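Local coordinates for reticulocyte binding protein (Streptococcus agalactiae COH1, PDB 3FAW) that probably hydrolyses alpha-1,6-glucosidic branch linkages of pullulan and related alpha-glucans as a cell-wall-anchored pullulanase of group B Streptococcus, at residues A[279-284]-A[672-677]. Residues are numbered along the deposited sequence; the frame is centred on the assembly and turned at random.
Sequences TSDQSL and HFDWAA
Asp-281 reaches the first turn of helix 675-679 through OD2, which accepts a hydrogen bond from Trp-675 N at 3.1 Å, with an N-H...O angle of 164° and the donor nearly on the C-O axis. Asp-281 CG stands anti to the backbone N (chi1 -165°), setting the carboxylate between Ser-283 N and Trp-675 N. OD1 takes Ser-283 N from above the carboxylate plane and closes an Asx turn, so each oxygen is gripped by a backbone amide. A water bridges Asp-281 N to Phe-673 O. On the buried side Leu-284 CD1 lies 3.8 Å from Trp-675 CD1, Leu-284 CD2 sits over one indole face, and Asp-281 CB meets the ring edge; the NE1 proton goes to Phe-278 O, and Lys-301 makes a cation-pi contact with the indole. Ser-280 OG packs tightly, 3.1 Å from His-672 CB. The ring of partly exposed His-672 is held more loosely, oblique to the carboxylate, with His-672 ND1 3.6 Å from Asp-281 CG and weakly bonded to Phe-673 O. The contact joins the loop after the first barrel strand, 269-273, to the turn between helices 668-671 and 675-679. Asp-674 OD1, which caps Ala-677 N, lies 4.2 Å from Asp-281 OD2; the helix N-terminus probably offsets the repulsion between these two acids.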
loop_
_atom_site.group_PDB
_atom_site.type_symbol
_atom_site.label_atom_id
_atom_site.label_comp_id
_atom_site.label_asym_id
_atom_site.label_seq_id
_atom_site.Cartn_x
_atom_site.Cartn_y
_atom_site.Cartn_z
ATOM N N THR A 279 1.935 -7.383 -18.130
ATOM C CA THR A 279 1.577 -7.942 -19.442
ATOM C C THR A 279 1.326 -6.900 -20.543
ATOM O O THR A 279 0.649 -7.201 -21.524
ATOM C CB THR A 279 0.323 -8.859 -19.330
ATOM O OG1 THR A 279 -0.801 -8.094 -18.873
ATOM C CG2 THR A 279 0.582 -10.024 -18.366
ATOM N N SER A 280 1.881 -5.694 -20.401
ATOM C CA SER A 280 1.697 -4.633 -21.404
ATOM C C SER A 280 2.801 -4.588 -22.469
ATOM O O SER A 280 2.741 -3.768 -23.384
ATOM C CB SER A 280 1.593 -3.263 -20.733
ATOM O OG SER A 280 2.798 -2.917 -20.071
ATOM N N ASP A 281 3.798 -5.461 -22.355
ATOM C CA ASP A 281 4.894 -5.529 -23.332
ATOM C C ASP A 281 4.376 -5.847 -24.741
ATOM O O ASP A 281 3.646 -6.825 -24.940
ATOM C CB ASP A 281 5.911 -6.593 -22.903
ATOM C CG ASP A 281 7.249 -6.480 -23.635
ATOM O OD1 ASP A 281 7.347 -5.760 -24.649
ATOM O OD2 ASP A 281 8.213 -7.130 -23.184
ATOM N N GLN A 282 4.777 -5.024 -25.711
ATOM C CA GLN A 282 4.456 -5.237 -27.131
ATOM C C GLN A 282 4.933 -6.609 -27.615
ATOM O O GLN A 282 4.362 -7.178 -28.542
ATOM C CB GLN A 282 5.108 -4.151 -27.999
ATOM C CG GLN A 282 4.578 -2.741 -27.767
ATOM C CD GLN A 282 5.526 -1.659 -28.268
ATOM O OE1 GLN A 282 6.313 -1.881 -29.190
ATOM N NE2 GLN A 282 5.454 -0.480 -27.657
ATOM N N SER A 283 5.992 -7.114 -26.982
ATOM C CA SER A 283 6.530 -8.449 -27.247
ATOM C C SER A 283 5.492 -9.560 -27.109
ATOM O O SER A 283 5.600 -10.589 -27.771
ATOM C CB SER A 283 7.697 -8.730 -26.294
ATOM O OG SER A 283 8.188 -10.048 -26.448
ATOM N N LEU A 284 4.496 -9.351 -26.248
ATOM C CA LEU A 284 3.459 -10.351 -25.987
ATOM C C LEU A 284 2.325 -10.348 -27.018
ATOM O O LEU A 284 1.465 -11.233 -26.987
ATOM C CB LEU A 284 2.873 -10.160 -24.579
ATOM C CG LEU A 284 3.834 -10.337 -23.392
ATOM C CD1 LEU A 284 3.091 -10.176 -22.075
ATOM C CD2 LEU A 284 4.543 -11.683 -23.439
ATOM N N HIS A 672 6.283 -0.965 -18.642
ATOM C CA HIS A 672 6.078 -2.383 -18.955
ATOM C C HIS A 672 7.188 -3.286 -18.404
ATOM O O HIS A 672 8.353 -2.892 -18.330
ATOM C CB HIS A 672 5.890 -2.613 -20.469
ATOM C CG HIS A 672 7.146 -2.488 -21.277
ATOM N ND1 HIS A 672 7.924 -3.573 -21.615
ATOM C CD2 HIS A 672 7.748 -1.408 -21.834
ATOM C CE1 HIS A 672 8.959 -3.167 -22.331
ATOM N NE2 HIS A 672 8.875 -1.858 -22.479
ATOM N N PHE A 673 6.798 -4.494 -18.008
ATOM C CA PHE A 673 7.744 -5.546 -17.677
ATOM C C PHE A 673 8.359 -6.008 -19.002
ATOM O O PHE A 673 7.637 -6.337 -19.942
ATOM C CB PHE A 673 7.012 -6.693 -16.965
ATOM C CG PHE A 673 7.914 -7.778 -16.430
ATOM C CD1 PHE A 673 8.434 -7.699 -15.145
ATOM C CD2 PHE A 673 8.208 -8.897 -17.198
ATOM C CE1 PHE A 673 9.249 -8.712 -14.642
ATOM C CE2 PHE A 673 9.024 -9.913 -16.704
ATOM C CZ PHE A 673 9.547 -9.819 -15.429
ATOM N N ASP A 674 9.690 -5.994 -19.072
ATOM C CA ASP A 674 10.435 -6.390 -20.271
ATOM C C ASP A 674 10.637 -7.904 -20.274
ATOM O O ASP A 674 11.539 -8.414 -19.609
ATOM C CB ASP A 674 11.785 -5.666 -20.292
ATOM C CG ASP A 674 12.549 -5.853 -21.600
ATOM O OD1 ASP A 674 12.304 -6.833 -22.345
ATOM O OD2 ASP A 674 13.420 -5.004 -21.870
ATOM N N TRP A 675 9.796 -8.618 -21.022
ATOM C CA TRP A 675 9.820 -10.086 -21.014
ATOM C C TRP A 675 11.030 -10.683 -21.727
ATOM O O TRP A 675 11.556 -11.720 -21.302
ATOM C CB TRP A 675 8.515 -10.654 -21.581
ATOM C CG TRP A 675 7.432 -10.593 -20.576
ATOM C CD1 TRP A 675 6.453 -9.652 -20.485
ATOM C CD2 TRP A 675 7.245 -11.481 -19.473
ATOM N NE1 TRP A 675 5.653 -9.909 -19.403
ATOM C CE2 TRP A 675 6.115 -11.028 -18.763
ATOM C CE3 TRP A 675 7.918 -12.624 -19.019
ATOM C CZ2 TRP A 675 5.643 -11.677 -17.621
ATOM C CZ3 TRP A 675 7.448 -13.267 -17.885
ATOM C CH2 TRP A 675 6.321 -12.789 -17.198
ATOM N N ALA A 676 11.471 -10.027 -22.797
ATOM C CA ALA A 676 12.689 -10.433 -23.503
ATOM C C ALA A 676 13.899 -10.355 -22.574
ATOM O O ALA A 676 14.673 -11.309 -22.465
ATOM C CB ALA A 676 12.905 -9.563 -24.732
ATOM N N ALA A 677 14.051 -9.214 -21.906
ATOM C CA ALA A 677 15.139 -9.011 -20.949
ATOM C C ALA A 677 15.090 -10.030 -19.809
ATOM O O ALA A 677 16.128 -10.452 -19.304
ATOM C CB ALA A 677 15.093 -7.582 -20.387
HETATM O O HOH W 1 4.796 -6.703 -19.779
#